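Local coordinates for putative iron-uptake ABC transport system,periplasmic iron-binding protein (Campylobacter jejuni, PDB 3E13) that binds ferric iron in the periplasm and probably hands it to an ABC transporter for iron uptake, at residues Arg102-Tyr108 / Phe193-Tyr199; Ile201-Lys205 / Gly216-Ile221. All blocks are in the same frame, centred on the assembly; numbering follows the deposited sequence.

Contact 1 (102-108 with 193-199) and contact 2 (201-205 with 216-221) follow one another along the chain and share helix 198-205, their centres about 10 Å apart. Contact 1 ends at the iron: Y199 OH binds Fe(III) at 2.1 Å, and H11, Y12, Y143 and Y200 complete the site. Contact 2 packs the same helix, farther along, against strand 219-222 and helix 210-217, with the L204 side chain about 11 Å from the metal and about 5 Å from that of Y200. The two also meet: strand 219-222 lies beside strand 97-109, with Y108 O 2.8 Å from G220 N, a probable hydrogen bond, while M196 CE packs on I201 CG1 at 3.9 Å.

Contact 1 of 2, residues Arg102-Tyr108 / Phe193-Tyr199; sequences RARIIAY and FAVMNTY. With FE (Fe (III) ion), chain B.
Strands 102-108 and 193-197 run antiparallel at 159°, axes 4.5 Å apart. R104/N197 and I106/V195 are non-hydrogen-bonded pairs (CA-CA 4.3 and 4.8 Å); I105/M196 and A107/A194 are hydrogen-bonded: I105 N–M196 O 2.8 Å, M196 N–I105 O 3.1 Å, A107 N–A194 O 2.8 Å, A194 N–A107 O 3.0 Å. Beyond N197 the pairing gives way to helix 198-205, T198 N still hydrogen-bonding A103 O at 2.9 Å. On one face R104, extended (chi1 to chi3 all t), lies along V195 (NE to CG1 3.6 Å) and makes a weak NH1 to N197 OD1 bond of 2.9 Å; D179 is its salt-bridge partner. On the other, M196 (p, t, m) sets SD 3.6 Å from A107 CB and CG 3.9 Å from I105 CD1. N197 (m) donates ND2 to Y199 OH at 2.9 Å, the oxygen that binds Fe(III) at 2.1 Å. R102 (chi1 p, chi2 -97°) lays its guanidinium face over Y199 CE2 and salt-bridges E272. The strand thus leads into helix 198-205, bringing Y199 (chi1 p, chi2 88°) to the iron with H11, Y12, Y143 and Y200. Helix 179-188 packs on A194 and M196, helix 142-155 on V195 and N197; strand 219-222 borders 102-108.

Contact 2 of 2, residues Ile201-Lys205 / Gly216-Ile221; sequences IGLLK and GNSLGI
This is a partly buried helix-to-turn-and-strand contact: the last turn of helix 198-205 rests on the end of helix 210-217 and on strand 219-222, which follows it. Segment 201-205 is regular alpha-helix (K205 N to I201 O 3.0 Å); its axis runs at 156° to strand 219-221, 10.7 Å away, so side chains bridge the gap. I201 (m, t) points at the strand, setting CG1 3.8 Å from L219 CD1 and CD1 3.5 Å from I221 CG1; L219 and I221 are both m, t. L204 (m, t) adds a looser CD1 to L219 CD1 contact of 4.3 Å. The closest backbones are K205 and G216, CA-CA 4.6 Å, with L204 CB 3.7 Å from G216 CA; a beta carbon on G216 would clash with K205 N and L204 CB. The path is a helix-helix-strand connection in a periplasmic-binding-protein fold: the chain leaves an iron-ligand helix, reverses through 210-217 and re-enters the sheet, L219 N bonding G216 O at 3.2 Å as it turns. At the more open side K205 (m, t, p, p) curls back so that NZ donates to N217 OD1 at 2.8 Å. One water joins K205 O and N217 OD1, 2.7 Å from each; another links K205 NZ (3.2 Å), G216 O (3.0 Å) and L219 O (2.8 Å). F288 touches I201 and I221, while A183 of helix 179-188 meets L204 and L219.

Contact 1 of 2, residues Arg102-Tyr108 / Phe193-Tyr199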
# COMPACT_ATOMS: atom_id res chain seq x y z
N ARG A 102 -1.25 5.43 2.67
CA ARG A 102 -1.17 4.49 3.80
C ARG A 102 0.25 4.52 4.37
O ARG A 102 1.16 4.87 3.68
CB ARG A 102 -1.59 3.07 3.36
CG ARG A 102 -0.82 2.54 2.14
CD ARG A 102 -1.55 2.74 0.78
NE ARG A 102 -2.83 2.05 0.73
CZ ARG A 102 -3.03 0.73 0.65
NH1 ARG A 102 -2.01 -0.10 0.59
NH2 ARG A 102 -4.26 0.25 0.57
N ALA A 103 0.43 4.18 5.64
CA ALA A 103 1.72 4.21 6.28
C ALA A 103 2.10 2.79 6.73
O ALA A 103 1.24 2.07 7.26
CB ALA A 103 1.68 5.16 7.48
N ARG A 104 3.35 2.39 6.48
CA ARG A 104 3.82 1.08 6.88
C ARG A 104 4.56 1.28 8.22
O ARG A 104 5.64 1.89 8.30
CB ARG A 104 4.70 0.45 5.81
CG ARG A 104 4.88 -1.04 6.02
CD ARG A 104 5.08 -1.78 4.75
NE ARG A 104 5.03 -3.23 4.90
CZ ARG A 104 3.91 -3.95 5.02
NH1 ARG A 104 2.74 -3.35 5.05
NH2 ARG A 104 3.94 -5.28 5.15
N ILE A 105 3.92 0.77 9.27
CA ILE A 105 4.38 1.01 10.64
C ILE A 105 4.81 -0.25 11.32
O ILE A 105 4.79 -1.35 10.71
CB ILE A 105 3.26 1.76 11.45
CG1 ILE A 105 1.93 1.01 11.45
CG2 ILE A 105 3.03 3.16 10.76
CD1 ILE A 105 1.89 -0.24 12.30
N ILE A 106 5.22 -0.14 12.57
CA ILE A 106 5.60 -1.33 13.35
C ILE A 106 4.56 -1.44 14.46
O ILE A 106 4.37 -0.51 15.26
CB ILE A 106 7.01 -1.20 13.91
CG1 ILE A 106 8.05 -1.06 12.81
CG2 ILE A 106 7.37 -2.43 14.80
CD1 ILE A 106 9.41 -0.53 13.30
N ALA A 107 3.85 -2.56 14.50
CA ALA A 107 2.78 -2.76 15.48
C ALA A 107 3.30 -3.63 16.62
O ALA A 107 4.09 -4.55 16.39
CB ALA A 107 1.53 -3.36 14.83
N TYR A 108 2.88 -3.30 17.85
CA TYR A 108 3.18 -4.13 19.04
C TYR A 108 1.87 -4.46 19.77
O TYR A 108 0.83 -3.90 19.46
CB TYR A 108 4.17 -3.45 19.97
CG TYR A 108 3.68 -2.15 20.53
CD1 TYR A 108 3.14 -2.08 21.80
CD2 TYR A 108 3.77 -0.98 19.80
CE1 TYR A 108 2.70 -0.88 22.30
CE2 TYR A 108 3.34 0.22 20.31
CZ TYR A 108 2.77 0.25 21.55
OH TYR A 108 2.31 1.46 22.10
N PHE A 193 6.70 -7.73 17.38
CA PHE A 193 6.57 -6.60 16.46
C PHE A 193 6.19 -7.13 15.09
O PHE A 193 6.81 -8.08 14.61
CB PHE A 193 7.88 -5.82 16.33
CG PHE A 193 8.37 -5.22 17.65
CD1 PHE A 193 7.77 -4.11 18.16
CD2 PHE A 193 9.44 -5.77 18.32
CE1 PHE A 193 8.23 -3.55 19.35
CE2 PHE A 193 9.91 -5.22 19.49
CZ PHE A 193 9.29 -4.11 20.02
N ALA A 194 5.21 -6.49 14.46
CA ALA A 194 4.80 -6.77 13.11
C ALA A 194 4.98 -5.56 12.23
O ALA A 194 4.54 -4.48 12.60
CB ALA A 194 3.37 -7.17 13.10
N VAL A 195 5.53 -5.77 11.05
CA VAL A 195 5.54 -4.74 10.00
C VAL A 195 4.20 -4.80 9.27
O VAL A 195 3.84 -5.86 8.73
CB VAL A 195 6.72 -4.94 9.05
CG1 VAL A 195 6.70 -3.89 7.98
CG2 VAL A 195 8.08 -4.95 9.83
N MET A 196 3.44 -3.71 9.31
CA MET A 196 2.12 -3.69 8.70
C MET A 196 1.59 -2.27 8.39
O MET A 196 2.03 -1.30 8.97
CB MET A 196 1.09 -4.42 9.60
CG MET A 196 0.84 -3.76 10.97
SD MET A 196 -0.35 -4.61 12.03
CE MET A 196 -1.75 -4.56 11.00
N ASN A 197 0.61 -2.19 7.49
CA ASN A 197 0.02 -0.92 7.10
C ASN A 197 -1.06 -0.51 8.10
O ASN A 197 -1.76 -1.33 8.73
CB ASN A 197 -0.60 -0.98 5.70
CG ASN A 197 0.41 -1.06 4.58
OD1 ASN A 197 1.60 -0.69 4.73
ND2 ASN A 197 -0.06 -1.52 3.41
N THR A 198 -1.18 0.79 8.28
CA THR A 198 -2.06 1.35 9.26
C THR A 198 -3.53 0.97 9.09
O THR A 198 -4.24 0.69 10.07
CB THR A 198 -1.99 2.88 9.24
OG1 THR A 198 -1.98 3.37 7.87
CG2 THR A 198 -0.73 3.44 9.89
N TYR A 199 -4.01 1.00 7.84
CA TYR A 199 -5.43 0.77 7.58
C TYR A 199 -5.89 -0.60 8.04
O TYR A 199 -7.02 -0.79 8.41
CB TYR A 199 -5.81 1.05 6.12
CG TYR A 199 -5.05 0.23 5.15
CD1 TYR A 199 -5.51 -1.02 4.77
CD2 TYR A 199 -3.84 0.69 4.64
CE1 TYR A 199 -4.77 -1.80 3.95
CE2 TYR A 199 -3.09 -0.10 3.80
CZ TYR A 199 -3.56 -1.33 3.44
OH TYR A 199 -2.82 -2.16 2.61
FE FE B . -3.48 -3.78 1.50

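Contact 2 of 2, residues Ile201-Lys205 / Gly216-Ile221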
# COMPACT_ATOMS: atom_id res chain seq x y z
N ILE A 201 -5.18 -2.01 10.80
CA ILE A 201 -5.56 -1.91 12.21
C ILE A 201 -7.00 -1.41 12.31
O ILE A 201 -7.79 -1.93 13.09
CB ILE A 201 -4.59 -0.98 13.02
CG1 ILE A 201 -3.19 -1.57 12.97
CG2 ILE A 201 -5.11 -0.75 14.45
CD1 ILE A 201 -2.13 -0.70 13.55
N GLY A 202 -7.37 -0.44 11.47
CA GLY A 202 -8.75 -0.04 11.38
C GLY A 202 -9.72 -1.05 10.88
O GLY A 202 -10.83 -1.17 11.41
N LEU A 203 -9.33 -1.80 9.85
CA LEU A 203 -10.20 -2.81 9.29
C LEU A 203 -10.48 -3.86 10.36
O LEU A 203 -11.61 -4.32 10.51
CB LEU A 203 -9.56 -3.48 8.07
CG LEU A 203 -9.68 -2.70 6.77
CD1 LEU A 203 -8.81 -3.30 5.68
CD2 LEU A 203 -11.08 -2.59 6.33
N LEU A 204 -9.44 -4.26 11.07
CA LEU A 204 -9.58 -5.28 12.10
C LEU A 204 -10.48 -4.81 13.22
O LEU A 204 -11.39 -5.50 13.66
CB LEU A 204 -8.21 -5.75 12.60
CG LEU A 204 -7.32 -6.53 11.63
CD1 LEU A 204 -5.90 -6.58 12.13
CD2 LEU A 204 -7.89 -7.93 11.42
N LYS A 205 -10.18 -3.62 13.78
CA LYS A 205 -10.98 -3.09 14.88
C LYS A 205 -12.45 -2.90 14.61
O LYS A 205 -13.25 -2.92 15.53
CB LYS A 205 -10.38 -1.76 15.37
CG LYS A 205 -9.08 -1.85 16.07
CD LYS A 205 -8.48 -0.48 16.38
CE LYS A 205 -9.19 0.24 17.49
NZ LYS A 205 -9.04 -0.47 18.79
N GLY A 216 -7.35 -6.61 16.35
CA GLY A 216 -7.10 -5.20 16.10
C GLY A 216 -7.02 -4.40 17.38
O GLY A 216 -6.20 -3.48 17.51
N ASN A 217 -7.80 -4.82 18.36
CA ASN A 217 -7.87 -4.07 19.63
C ASN A 217 -6.58 -4.21 20.46
O ASN A 217 -6.31 -3.35 21.33
CB ASN A 217 -9.08 -4.47 20.47
CG ASN A 217 -10.40 -3.80 20.02
OD1 ASN A 217 -10.41 -2.94 19.17
ND2 ASN A 217 -11.53 -4.27 20.60
N SER A 218 -5.77 -5.24 20.20
CA SER A 218 -4.53 -5.47 20.88
C SER A 218 -3.36 -4.66 20.35
O SER A 218 -2.30 -4.68 20.95
CB SER A 218 -4.21 -6.96 20.85
OG SER A 218 -3.66 -7.36 19.58
N LEU A 219 -3.53 -3.99 19.20
CA LEU A 219 -2.40 -3.35 18.50
C LEU A 219 -2.12 -1.92 18.91
O LEU A 219 -3.02 -1.08 18.87
CB LEU A 219 -2.56 -3.46 17.00
CG LEU A 219 -2.80 -4.89 16.50
CD1 LEU A 219 -3.16 -4.84 14.99
CD2 LEU A 219 -1.67 -5.78 16.73
N GLY A 220 -0.87 -1.67 19.30
CA GLY A 220 -0.31 -0.33 19.36
C GLY A 220 0.57 -0.02 18.14
O GLY A 220 1.14 -0.91 17.55
N ILE A 221 0.70 1.26 17.80
CA ILE A 221 1.45 1.67 16.63
C ILE A 221 2.72 2.38 17.05
O ILE A 221 2.68 3.35 17.82
CB ILE A 221 0.63 2.65 15.77
CG1 ILE A 221 -0.65 1.95 15.29
CG2 ILE A 221 1.52 3.21 14.62
CD1 ILE A 221 -1.59 2.89 14.43
O HOH W 1 -12.75 -2.03 18.07
O HOH W 2 -5.81 -0.72 18.60